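Local coordinates for protein DyP2 (Amycolatopsis sp. ATCC 39116, PDB 4G2C) that is a haem-containing dye peroxidase of a lignin-reactive bacterium, probably oxidising dyes and lignin-related compounds, and also binds a manganese ion, at residues R66-F71 against G176-L181; V129-P132 against S136-A139; D232-R235 against G240-D243; Q452-E457 against D468-A473. One frame throughout, in Å; residues are numbered along the deposited sequence.

In the fold
From the N terminus, strand 66-74 opens contact 1, which closes a loop of 104 residues when helix 175-188 comes back against it. Contact 2 is nested inside that loop, where residues 129-132 and the short helix 135-139 close a short loop; both belong to the DyP alpha+beta barrel domain. Contact 3 follows in series, folding the chain back on the end of helix 228-237. Contact 4 comes last, between strand 453-454 and the loop that follows its hairpin partner 464-465, just before strand 474-484 of the second sheet. None cross or touch; the centres of contacts 1 and 4 lie about 40 Å apart, on opposite sides of the chain's centre.

Contact 1. Residues R66-F71 against G176-L181; sequences RLTVLF and GPVRTL. With ACT (acetate ion), chain T.
Val178 and Thr68 meet through their first torsions: the valine turns CG1 away from its own backbone N, to the opposite position (chi1 173°), while the threonine keeps OG1 beside its backbone N (chi1 -84°). A methyl and a hydroxyl oxygen thus approach where helix and strand face each other, Val178 CG1 lying 3.8 Å from Thr68 OG1. The valine's other branch spreads toward the start of the strand, where CG2 rests 3.8 Å from the carbonyl O of Arg66. No hydrogen bond crosses, and a beta-branched valine suits this buried helix position because its two methyls reach two points along the strand. The arrangement is that of an alpha+beta fold: helix 175-188 lies against an antiparallel sheet whose strand 66-74 runs between strands 166-172 and 193-205. Along the strand the side chains alternate, so Leu67 and Val69 turn from this helix and pack on Met406 and Leu404 of strand 402-409. Arg66, at the edge of the contact, bends its chain at chi2 and brings NH1 to an acetate ion, probably from the crystallisation liquor. The bond from Arg66 NH1 to acetate O measures 3.2 Å with an N-H...O angle of 142°, and a weak second one reaches OXT at 3.4 Å from NH1. The anion thus sits at the guanidinium edge, near its plane. Replacing Arg66 by a leucine removes NH1, the donor of both bonds, and is likely to leave the acetate without this charged mate. Arg66 NH1 lies 5.9 Å from Arg179 NH1, and Arg382 is also close, so the acetate probably offsets some of the positive charge gathered here.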
loop_
_atom_site.group_PDB
_atom_site.type_symbol
_atom_site.label_atom_id
_atom_site.label_comp_id
_atom_site.label_asym_id
_atom_site.label_seq_id
_atom_site.Cartn_x
_atom_site.Cartn_y
_atom_site.Cartn_z
ATOM N N ARG A 66 14.977 -2.244 4.464
ATOM C CA ARG A 66 15.509 -3.479 3.920
ATOM C C ARG A 66 14.463 -4.506 4.248
ATOM O O ARG A 66 14.091 -4.664 5.408
ATOM C CB ARG A 66 16.840 -3.849 4.589
ATOM C CG ARG A 66 18.020 -2.984 4.153
ATOM C CD ARG A 66 18.218 -3.079 2.644
ATOM N NE ARG A 66 19.550 -2.643 2.238
ATOM C CZ ARG A 66 20.486 -3.451 1.745
ATOM N NH1 ARG A 66 20.234 -4.749 1.579
ATOM N NH2 ARG A 66 21.676 -2.956 1.412
ATOM N N LEU A 67 13.971 -5.186 3.224
ATOM C CA LEU A 67 12.906 -6.157 3.401
ATOM C C LEU A 67 13.177 -7.413 2.592
ATOM O O LEU A 67 13.457 -7.348 1.394
ATOM C CB LEU A 67 11.564 -5.554 2.975
ATOM C CG LEU A 67 10.384 -6.519 2.888
ATOM C CD1 LEU A 67 9.987 -6.986 4.282
ATOM C CD2 LEU A 67 9.215 -5.849 2.188
ATOM N N THR A 68 13.093 -8.553 3.263
ATOM C CA THR A 68 13.132 -9.849 2.598
ATOM C C THR A 68 11.740 -10.463 2.652
ATOM O O THR A 68 11.137 -10.508 3.717
ATOM C CB THR A 68 14.156 -10.800 3.281
ATOM O OG1 THR A 68 15.467 -10.542 2.762
ATOM C CG2 THR A 68 13.792 -12.266 3.032
ATOM N N VAL A 69 11.224 -10.895 1.500
ATOM C CA VAL A 69 9.913 -11.540 1.407
ATOM C C VAL A 69 10.108 -12.998 1.017
ATOM O O VAL A 69 10.793 -13.286 0.037
ATOM C CB VAL A 69 9.032 -10.904 0.307
ATOM C CG1 VAL A 69 7.652 -11.514 0.317
ATOM C CG2 VAL A 69 8.953 -9.379 0.463
ATOM N N LEU A 70 9.498 -13.910 1.773
ATOM C CA LEU A 70 9.635 -15.343 1.531
ATOM C C LEU A 70 8.265 -15.985 1.375
ATOM O O LEU A 70 7.447 -15.930 2.286
ATOM C CB LEU A 70 10.391 -16.008 2.680
ATOM C CG LEU A 70 11.852 -15.599 2.924
ATOM C CD1 LEU A 70 12.392 -16.314 4.157
ATOM C CD2 LEU A 70 12.731 -15.891 1.703
ATOM N N PHE A 71 8.007 -16.568 0.211
ATOM C CA PHE A 71 6.781 -17.321 -0.009
ATOM C C PHE A 71 7.059 -18.796 0.215
ATOM O O PHE A 71 8.046 -19.329 -0.289
ATOM C CB PHE A 71 6.244 -17.076 -1.413
ATOM C CG PHE A 71 6.023 -15.622 -1.718
ATOM C CD1 PHE A 71 5.043 -14.899 -1.041
ATOM C CD2 PHE A 71 6.798 -14.973 -2.660
ATOM C CE1 PHE A 71 4.838 -13.559 -1.307
ATOM C CE2 PHE A 71 6.608 -13.626 -2.922
ATOM C CZ PHE A 71 5.624 -12.916 -2.249
ATOM N N GLY A 176 21.715 -5.756 8.034
ATOM C CA GLY A 176 22.311 -6.611 9.038
ATOM C C GLY A 176 21.360 -7.503 9.812
ATOM O O GLY A 176 21.446 -8.738 9.735
ATOM N N PRO A 177 20.455 -6.891 10.587
ATOM C CA PRO A 177 19.517 -7.655 11.419
ATOM C C PRO A 177 18.513 -8.456 10.576
ATOM O O PRO A 177 17.886 -9.397 11.076
ATOM C CB PRO A 177 18.799 -6.576 12.217
ATOM C CG PRO A 177 19.716 -5.380 12.155
ATOM C CD PRO A 177 20.347 -5.444 10.808
ATOM N N VAL A 178 18.364 -8.102 9.305
ATOM C CA VAL A 178 17.551 -8.935 8.424
ATOM C C VAL A 178 18.269 -10.246 8.117
ATOM O O VAL A 178 17.660 -11.317 8.134
ATOM C CB VAL A 178 17.169 -8.218 7.128
ATOM C CG1 VAL A 178 16.494 -9.185 6.204
ATOM C CG2 VAL A 178 16.255 -7.032 7.444
ATOM N N ARG A 179 19.571 -10.157 7.862
ATOM C CA ARG A 179 20.396 -11.340 7.675
ATOM C C ARG A 179 20.326 -12.232 8.901
ATOM O O ARG A 179 20.089 -13.437 8.791
ATOM C CB ARG A 179 21.857 -10.964 7.383
ATOM C CG ARG A 179 22.104 -10.502 5.949
ATOM C CD ARG A 179 23.598 -10.488 5.597
ATOM N NE ARG A 179 24.337 -9.479 6.354
ATOM C CZ ARG A 179 24.559 -8.238 5.922
ATOM N NH1 ARG A 179 24.104 -7.853 4.737
ATOM N NH2 ARG A 179 25.237 -7.377 6.671
ATOM N N THR A 180 20.534 -11.635 10.071
ATOM C CA THR A 180 20.452 -12.389 11.315
ATOM C C THR A 180 19.093 -13.092 11.461
ATOM O O THR A 180 19.035 -14.296 11.709
ATOM C CB THR A 180 20.722 -11.509 12.554
ATOM O OG1 THR A 180 22.045 -10.955 12.488
ATOM C CG2 THR A 180 20.588 -12.338 13.824
ATOM N N LEU A 181 17.998 -12.348 11.306
ATOM C CA LEU A 181 16.665 -12.947 11.449
ATOM C C LEU A 181 16.448 -14.106 10.464
ATOM O O LEU A 181 15.911 -15.154 10.829
ATOM C CB LEU A 181 15.569 -11.885 11.302
ATOM C CG LEU A 181 14.101 -12.304 11.425
ATOM C CD1 LEU A 181 13.804 -12.925 12.793
ATOM C CD2 LEU A 181 13.171 -11.098 11.139
HETATM C C ACT T . 17.379 -6.896 2.098
HETATM O O ACT T . 18.298 -6.912 2.964
HETATM O OXT ACT T . 17.000 -5.775 1.658
HETATM C CH3 ACT T . 16.756 -8.163 1.608
#

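Contact 2. Residues V129-P132 against S136-A139; sequences VTAP and SFTA
Pro132 packs its pyrrolidine over the CE2 corner of the Phe137 ring, from one side and out of the ring plane. Its CD comes to 4.0 Å from Phe137 CE2, and the two side chains slant across each other. The carbonyl O of Pro132 comes to the ring edge instead, near the plane and 3.7 Å from Phe137 CD2. Ala131 shares that edge with a lighter touch, its CB 4.4 Å from Phe137 CE2. Alongside, Thr138 places CG2 4.0 Å from Pro132 O, while its OG1 turns to the carbonyl of Pro135. What aims the phenyl group is its first torsion (chi1 170°), which carries CG away from the backbone N and toward the preceding loop. Asp134 OD1 steadies the start of helix 135-139 by accepting a hydrogen bond from Phe137 N and a weak one from Ser136 N. Farther out, Tyr124 of helix 121-127 packs on Ala131 and Pro132, and Phe483 of strand 474-484 touches both Pro132 and Phe137, so the turn joins the barrel domain to the second sheet. A proline suits this buried spot because it offers an apolar ring and has no backbone N-H to satisfy; its carbonyl oxygen, set at the aromatic edge, probably gains a mild attraction from the slightly positive ring hydrogens.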
loop_
_atom_site.group_PDB
_atom_site.type_symbol
_atom_site.label_atom_id
_atom_site.label_comp_id
_atom_site.label_asym_id
_atom_site.label_seq_id
_atom_site.Cartn_x
_atom_site.Cartn_y
_atom_site.Cartn_z
ATOM N N VAL A 129 -7.054 -26.139 9.223
ATOM C CA VAL A 129 -7.545 -25.198 10.233
ATOM C C VAL A 129 -8.701 -24.324 9.722
ATOM O O VAL A 129 -8.731 -23.937 8.553
ATOM C CB VAL A 129 -6.386 -24.297 10.751
ATOM C CG1 VAL A 129 -6.919 -23.162 11.568
ATOM C CG2 VAL A 129 -5.366 -25.113 11.550
ATOM N N THR A 130 -9.654 -24.012 10.597
ATOM C CA THR A 130 -10.737 -23.104 10.233
ATOM C C THR A 130 -10.183 -21.787 9.686
ATOM O O THR A 130 -9.419 -21.111 10.372
ATOM C CB THR A 130 -11.614 -22.754 11.436
ATOM O OG1 THR A 130 -12.274 -23.931 11.923
ATOM C CG2 THR A 130 -12.651 -21.674 11.041
ATOM N N ALA A 131 -10.580 -21.407 8.471
ATOM C CA ALA A 131 -10.009 -20.211 7.829
ATOM C C ALA A 131 -10.906 -18.983 7.860
ATOM O O ALA A 131 -12.127 -19.095 7.849
ATOM C CB ALA A 131 -9.598 -20.512 6.388
ATOM N N PRO A 132 -10.287 -17.796 7.871
ATOM C CA PRO A 132 -11.013 -16.540 7.666
ATOM C C PRO A 132 -11.923 -16.689 6.446
ATOM O O PRO A 132 -11.594 -17.460 5.550
ATOM C CB PRO A 132 -9.892 -15.538 7.388
ATOM C CG PRO A 132 -8.713 -16.088 8.061
ATOM C CD PRO A 132 -8.833 -17.591 7.973
ATOM N N SER A 136 -12.735 -13.181 -1.288
ATOM C CA SER A 136 -11.597 -12.929 -2.170
ATOM C C SER A 136 -10.393 -13.689 -1.667
ATOM O O SER A 136 -9.679 -14.342 -2.438
ATOM C CB SER A 136 -11.275 -11.442 -2.231
ATOM O OG SER A 136 -12.430 -10.723 -2.604
ATOM N N PHE A 137 -10.174 -13.596 -0.361
ATOM C CA PHE A 137 -9.164 -14.400 0.308
ATOM C C PHE A 137 -9.338 -15.874 -0.007
ATOM O O PHE A 137 -8.377 -16.543 -0.387
ATOM C CB PHE A 137 -9.222 -14.186 1.819
ATOM C CG PHE A 137 -8.372 -15.154 2.605
ATOM C CD1 PHE A 137 -6.992 -15.043 2.610
ATOM C CD2 PHE A 137 -8.956 -16.158 3.347
ATOM C CE1 PHE A 137 -6.221 -15.909 3.349
ATOM C CE2 PHE A 137 -8.193 -17.034 4.077
ATOM C CZ PHE A 137 -6.823 -16.917 4.082
ATOM N N THR A 138 -10.558 -16.381 0.144
ATOM C CA THR A 138 -10.784 -17.812 -0.049
ATOM C C THR A 138 -10.463 -18.246 -1.489
ATOM O O THR A 138 -9.819 -19.282 -1.707
ATOM C CB THR A 138 -12.219 -18.290 0.380
ATOM O OG1 THR A 138 -13.182 -17.920 -0.594
ATOM C CG2 THR A 138 -12.628 -17.719 1.706
ATOM N N ALA A 139 -10.904 -17.446 -2.459
ATOM C CA ALA A 139 -10.725 -17.771 -3.870
ATOM C C ALA A 139 -9.277 -17.625 -4.315
ATOM O O ALA A 139 -8.824 -18.347 -5.199
ATOM C CB ALA A 139 -11.633 -16.900 -4.736
#

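Contact 3. Residues D232-R235 against G240-D243; sequences DAER and GVND. With ACT (acetate ion), chain N; ACT (acetate ion), chain G.
Arg235 and Gly240 bring their CA atoms within 4.4 Å as the chain leaves the helix and folds back, and the backbone angles of Gly240 (phi 134°, psi -168°) suit glycine alone, since a CB would jam against the preceding carbonyl. Val241, next in line, divides its two methyls between the two helix residues. CG1 lies 3.7 Å from Glu234 CG, touching the aliphatic part of a chain whose bend at chi2 leads its carboxylate off to a salt bridge with Arg221. CG2 meets Arg235 NH1 at 3.7 Å, approaching the guanidinium at a slant. Along the helix, Arg235 NH2 forms a salt bridge with Asp232 OD1 at 2.7 Å, the oxygen lying almost in the guanidinium plane and being met on the anti side of the carboxylate. Two acetate ions, probably from the crystallisation liquor, take further edges of the same group: NE gives a nearly straight bond of 2.7 Å to OXT of one (165°), and NH1 a weak bond to the other. With anions at three of its edges, the guanidinium is probably restrained from turning. Thr238 OG1 bonds both Glu234 O and Gly240 N, tying the end of helix 228-237 to the loop that runs on toward strand 255-256; there Pro246 packs on Val241 and Asp333 takes the backbone N-H groups of Asn242 and Asp243.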
loop_
_atom_site.group_PDB
_atom_site.type_symbol
_atom_site.label_atom_id
_atom_site.label_comp_id
_atom_site.label_asym_id
_atom_site.label_seq_id
_atom_site.Cartn_x
_atom_site.Cartn_y
_atom_site.Cartn_z
ATOM N N ASP A 232 -3.005 12.542 16.980
ATOM C CA ASP A 232 -2.443 13.700 17.680
ATOM C C ASP A 232 -1.136 14.138 17.033
ATOM O O ASP A 232 -0.891 15.332 16.846
ATOM C CB ASP A 232 -2.208 13.397 19.166
ATOM C CG ASP A 232 -3.494 13.149 19.919
ATOM O OD1 ASP A 232 -4.573 13.475 19.372
ATOM O OD2 ASP A 232 -3.427 12.642 21.060
ATOM N N ALA A 233 -0.293 13.164 16.708
ATOM C CA ALA A 233 1.004 13.443 16.109
ATOM C C ALA A 233 0.833 14.159 14.774
ATOM O O ALA A 233 1.541 15.121 14.478
ATOM C CB ALA A 233 1.818 12.141 15.933
ATOM N N GLU A 234 -0.110 13.667 13.978
ATOM C CA GLU A 234 -0.410 14.229 12.677
ATOM C C GLU A 234 -0.852 15.680 12.831
ATOM O O GLU A 234 -0.412 16.546 12.074
ATOM C CB GLU A 234 -1.496 13.399 11.987
ATOM C CG GLU A 234 -1.761 13.756 10.527
ATOM C CD GLU A 234 -0.683 13.236 9.566
ATOM O OE1 GLU A 234 0.293 12.604 10.027
ATOM O OE2 GLU A 234 -0.812 13.457 8.340
ATOM N N ARG A 235 -1.708 15.933 13.824
ATOM C CA ARG A 235 -2.209 17.276 14.109
ATOM C C ARG A 235 -1.086 18.190 14.586
ATOM O O ARG A 235 -0.944 19.310 14.091
ATOM C CB ARG A 235 -3.343 17.236 15.151
ATOM C CG ARG A 235 -3.790 18.622 15.688
ATOM C CD ARG A 235 -5.094 18.514 16.498
ATOM N NE ARG A 235 -5.132 17.243 17.215
ATOM C CZ ARG A 235 -6.105 16.337 17.132
ATOM N NH1 ARG A 235 -7.172 16.556 16.372
ATOM N NH2 ARG A 235 -6.008 15.211 17.830
ATOM N N GLY A 240 -1.572 19.621 9.455
ATOM C CA GLY A 240 -2.680 19.483 10.387
ATOM C C GLY A 240 -3.717 18.463 9.957
ATOM O O GLY A 240 -3.490 17.673 9.032
ATOM N N VAL A 241 -4.859 18.482 10.637
ATOM C CA VAL A 241 -5.972 17.595 10.328
ATOM C C VAL A 241 -7.295 18.368 10.280
ATOM O O VAL A 241 -8.336 17.839 10.644
ATOM C CB VAL A 241 -6.094 16.501 11.396
ATOM C CG1 VAL A 241 -4.796 15.670 11.476
ATOM C CG2 VAL A 241 -6.416 17.120 12.752
ATOM N N ASN A 242 -7.253 19.624 9.840
ATOM C CA ASN A 242 -8.446 20.479 9.848
ATOM C C ASN A 242 -9.364 20.193 8.681
ATOM O O ASN A 242 -10.576 20.321 8.771
ATOM C CB ASN A 242 -8.064 21.960 9.772
ATOM C CG ASN A 242 -7.166 22.401 10.909
ATOM O OD1 ASN A 242 -7.264 21.918 12.044
ATOM N ND2 ASN A 242 -6.283 23.336 10.608
ATOM N N ASP A 243 -8.766 19.835 7.566
ATOM C CA ASP A 243 -9.504 19.682 6.335
ATOM C C ASP A 243 -9.709 18.189 6.061
ATOM O O ASP A 243 -10.776 17.769 5.617
ATOM C CB ASP A 243 -8.710 20.343 5.219
ATOM C CG ASP A 243 -9.556 20.707 4.041
ATOM O OD1 ASP A 243 -10.699 20.196 3.958
ATOM O OD2 ASP A 243 -9.061 21.491 3.187
HETATM C C ACT N . -3.236 16.966 20.441
HETATM O O ACT N . -2.157 17.392 20.924
HETATM O OXT ACT N . -3.291 16.846 19.193
HETATM C CH3 ACT N . -4.410 16.611 21.313
HETATM C C ACT G . -9.456 15.070 14.128
HETATM O O ACT G . -9.169 16.073 14.835
HETATM O OXT ACT G . -9.697 13.976 14.724
HETATM C CH3 ACT G . -9.495 15.185 12.632
#

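Contact 4. Residues Q452-E457 against D468-A473; sequences QKYAPE and DPIPQA. With ACT (acetate ion), chain Y.
The ring of Tyr454 has water 1 at its edge, in the ring plane, while Ile470 comes to it at a slant through CD1. That methyl lies 4.4 Å from Tyr454 CZ and 3.4 Å from Tyr454 OH, and Ile470 CG1 is also 3.4 Å from the hydroxyl oxygen, so the isoleucine lays CG1 and CD1 against the hydroxyl end of the phenol. His348 meets the same ring edge-to-face, and Leu290 and Met307 pack beside it. An isoleucine suits this buried place because its apolar branch fills the space beside the phenol and against Leu308, while the water meets the hydroxyl's polar need. That water links the two segments: it accepts from Gln452 N at 3.0 Å, donates to Asp468 O at 2.8 Å and is bonded to Tyr454 OH at 2.9 Å. An acetate ion, probably from the crystallisation liquor, lies next to it and takes a bond of 3.1 Å from Ile470 N to its O (156°). Gln452 keeps CG beside its backbone N (chi1 -64°) and extends beyond it, bringing OE1 within 4.1 Å of Ile470 CG1. Its NE2 bonds the carbonyls of Leu440 and Pro438, which probably fixes the rotation of the amide. With an alanine here those two carbonyls would probably lose their donor and a gap would open beside Ile470. Backbone bonds from Gln452 to Ala466 and from Tyr454 to Ala464 define a beta-hairpin, and the water bridge from Gln452 N to Asp468 O continues the link just beyond the paired residues. Leu290 lies on helix 280-293, which carries Glu287 of the manganese site, so this hairpin packs against the helix of that metal site.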
loop_
_atom_site.group_PDB
_atom_site.type_symbol
_atom_site.label_atom_id
_atom_site.label_comp_id
_atom_site.label_asym_id
_atom_site.label_seq_id
_atom_site.Cartn_x
_atom_site.Cartn_y
_atom_site.Cartn_z
ATOM N N GLN A 452 -7.556 11.352 -22.388
ATOM C CA GLN A 452 -8.280 12.017 -21.311
ATOM C C GLN A 452 -8.228 13.539 -21.451
ATOM O O GLN A 452 -7.515 14.075 -22.307
ATOM C CB GLN A 452 -7.716 11.582 -19.950
ATOM C CG GLN A 452 -7.930 10.099 -19.686
ATOM C CD GLN A 452 -7.161 9.573 -18.483
ATOM O OE1 GLN A 452 -5.917 9.539 -18.473
ATOM N NE2 GLN A 452 -7.902 9.160 -17.456
ATOM N N LYS A 453 -8.995 14.230 -20.615
ATOM C CA LYS A 453 -9.031 15.684 -20.634
ATOM C C LYS A 453 -8.301 16.281 -19.450
ATOM O O LYS A 453 -8.353 15.749 -18.343
ATOM C CB LYS A 453 -10.467 16.190 -20.689
ATOM C CG LYS A 453 -11.043 16.079 -22.099
ATOM C CD LYS A 453 -12.560 16.200 -22.132
ATOM C CE LYS A 453 -13.089 15.725 -23.481
ATOM N NZ LYS A 453 -14.572 15.798 -23.553
ATOM N N TYR A 454 -7.623 17.393 -19.702
ATOM C CA TYR A 454 -6.803 18.059 -18.703
ATOM C C TYR A 454 -7.079 19.550 -18.797
ATOM O O TYR A 454 -7.595 20.022 -19.801
ATOM C CB TYR A 454 -5.312 17.786 -18.974
ATOM C CG TYR A 454 -4.969 16.319 -19.129
ATOM C CD1 TYR A 454 -5.297 15.624 -20.289
ATOM C CD2 TYR A 454 -4.312 15.626 -18.115
ATOM C CE1 TYR A 454 -4.985 14.290 -20.437
ATOM C CE2 TYR A 454 -3.999 14.287 -18.255
ATOM C CZ TYR A 454 -4.337 13.622 -19.411
ATOM O OH TYR A 454 -4.014 12.288 -19.549
ATOM N N ALA A 455 -6.742 20.285 -17.747
ATOM C CA ALA A 455 -6.823 21.736 -17.760
ATOM C C ALA A 455 -5.409 22.249 -17.909
ATOM O O ALA A 455 -4.622 22.155 -16.976
ATOM C CB ALA A 455 -7.443 22.254 -16.469
ATOM N N PRO A 456 -5.075 22.782 -19.092
ATOM C CA PRO A 456 -3.709 23.254 -19.330
ATOM C C PRO A 456 -3.327 24.353 -18.344
ATOM O O PRO A 456 -2.167 24.445 -17.956
ATOM C CB PRO A 456 -3.777 23.828 -20.753
ATOM C CG PRO A 456 -4.987 23.214 -21.369
ATOM C CD PRO A 456 -5.955 23.037 -20.245
ATOM N N GLU A 457 -4.304 25.165 -17.939
ATOM C CA GLU A 457 -4.049 26.310 -17.064
ATOM C C GLU A 457 -4.637 26.125 -15.648
ATOM O O GLU A 457 -5.864 26.088 -15.474
ATOM C CB GLU A 457 -4.580 27.584 -17.718
ATOM C CG GLU A 457 -4.584 28.777 -16.803
ATOM C CD GLU A 457 -4.785 30.089 -17.546
ATOM O OE1 GLU A 457 -5.578 30.128 -18.519
ATOM O OE2 GLU A 457 -4.135 31.081 -17.153
ATOM N N ASP A 468 -3.193 11.261 -27.130
ATOM C CA ASP A 468 -3.184 9.821 -26.858
ATOM C C ASP A 468 -3.513 9.504 -25.399
ATOM O O ASP A 468 -3.416 10.360 -24.520
ATOM C CB ASP A 468 -1.821 9.179 -27.200
ATOM C CG ASP A 468 -1.513 9.158 -28.711
ATOM O OD1 ASP A 468 -2.218 8.452 -29.475
ATOM O OD2 ASP A 468 -0.537 9.824 -29.122
ATOM N N PRO A 469 -3.891 8.248 -25.140
ATOM C CA PRO A 469 -4.017 7.756 -23.766
ATOM C C PRO A 469 -2.642 7.707 -23.122
ATOM O O PRO A 469 -1.665 7.490 -23.823
ATOM C CB PRO A 469 -4.564 6.334 -23.956
ATOM C CG PRO A 469 -4.172 5.949 -25.361
ATOM C CD PRO A 469 -4.215 7.214 -26.145
ATOM N N ILE A 470 -2.554 7.933 -21.820
ATOM C CA ILE A 470 -1.300 7.710 -21.131
ATOM C C ILE A 470 -0.991 6.216 -21.201
ATOM O O ILE A 470 -1.831 5.383 -20.875
ATOM C CB ILE A 470 -1.367 8.141 -19.668
ATOM C CG1 ILE A 470 -1.967 9.551 -19.548
ATOM C CG2 ILE A 470 0.013 8.058 -19.030
ATOM C CD1 ILE A 470 -1.140 10.654 -20.179
ATOM N N PRO A 471 0.217 5.867 -21.663
ATOM C CA PRO A 471 0.549 4.443 -21.777
ATOM C C PRO A 471 0.628 3.799 -20.389
ATOM O O PRO A 471 1.002 4.489 -19.435
ATOM C CB PRO A 471 1.930 4.462 -22.456
ATOM C CG PRO A 471 2.519 5.814 -22.094
ATOM C CD PRO A 471 1.307 6.739 -22.143
ATOM N N GLN A 472 0.259 2.519 -20.284
ATOM C CA GLN A 472 0.343 1.779 -19.026
ATOM C C GLN A 472 1.801 1.455 -18.703
ATOM O O GLN A 472 2.437 0.667 -19.408
ATOM C CB GLN A 472 -0.477 0.479 -19.099
ATOM C CG GLN A 472 -0.713 -0.197 -17.740
ATOM C CD GLN A 472 -1.321 -1.616 -17.834
ATOM O OE1 GLN A 472 -2.307 -1.862 -18.542
ATOM N NE2 GLN A 472 -0.727 -2.545 -17.105
ATOM N N ALA A 473 2.328 2.059 -17.636
ATOM C CA ALA A 473 3.739 1.887 -17.274
ATOM C C ALA A 473 3.933 1.013 -16.040
ATOM O O ALA A 473 5.060 0.828 -15.564
ATOM C CB ALA A 473 4.427 3.250 -17.084
HETATM C C ACT Y . -5.842 7.004 -19.985
HETATM O O ACT Y . -5.288 8.097 -20.336
HETATM O OXT ACT Y . -5.783 6.612 -18.790
HETATM C CH3 ACT Y . -6.551 6.111 -20.942
HETATM O O HOH W 1 -4.548 10.976 -22.072
#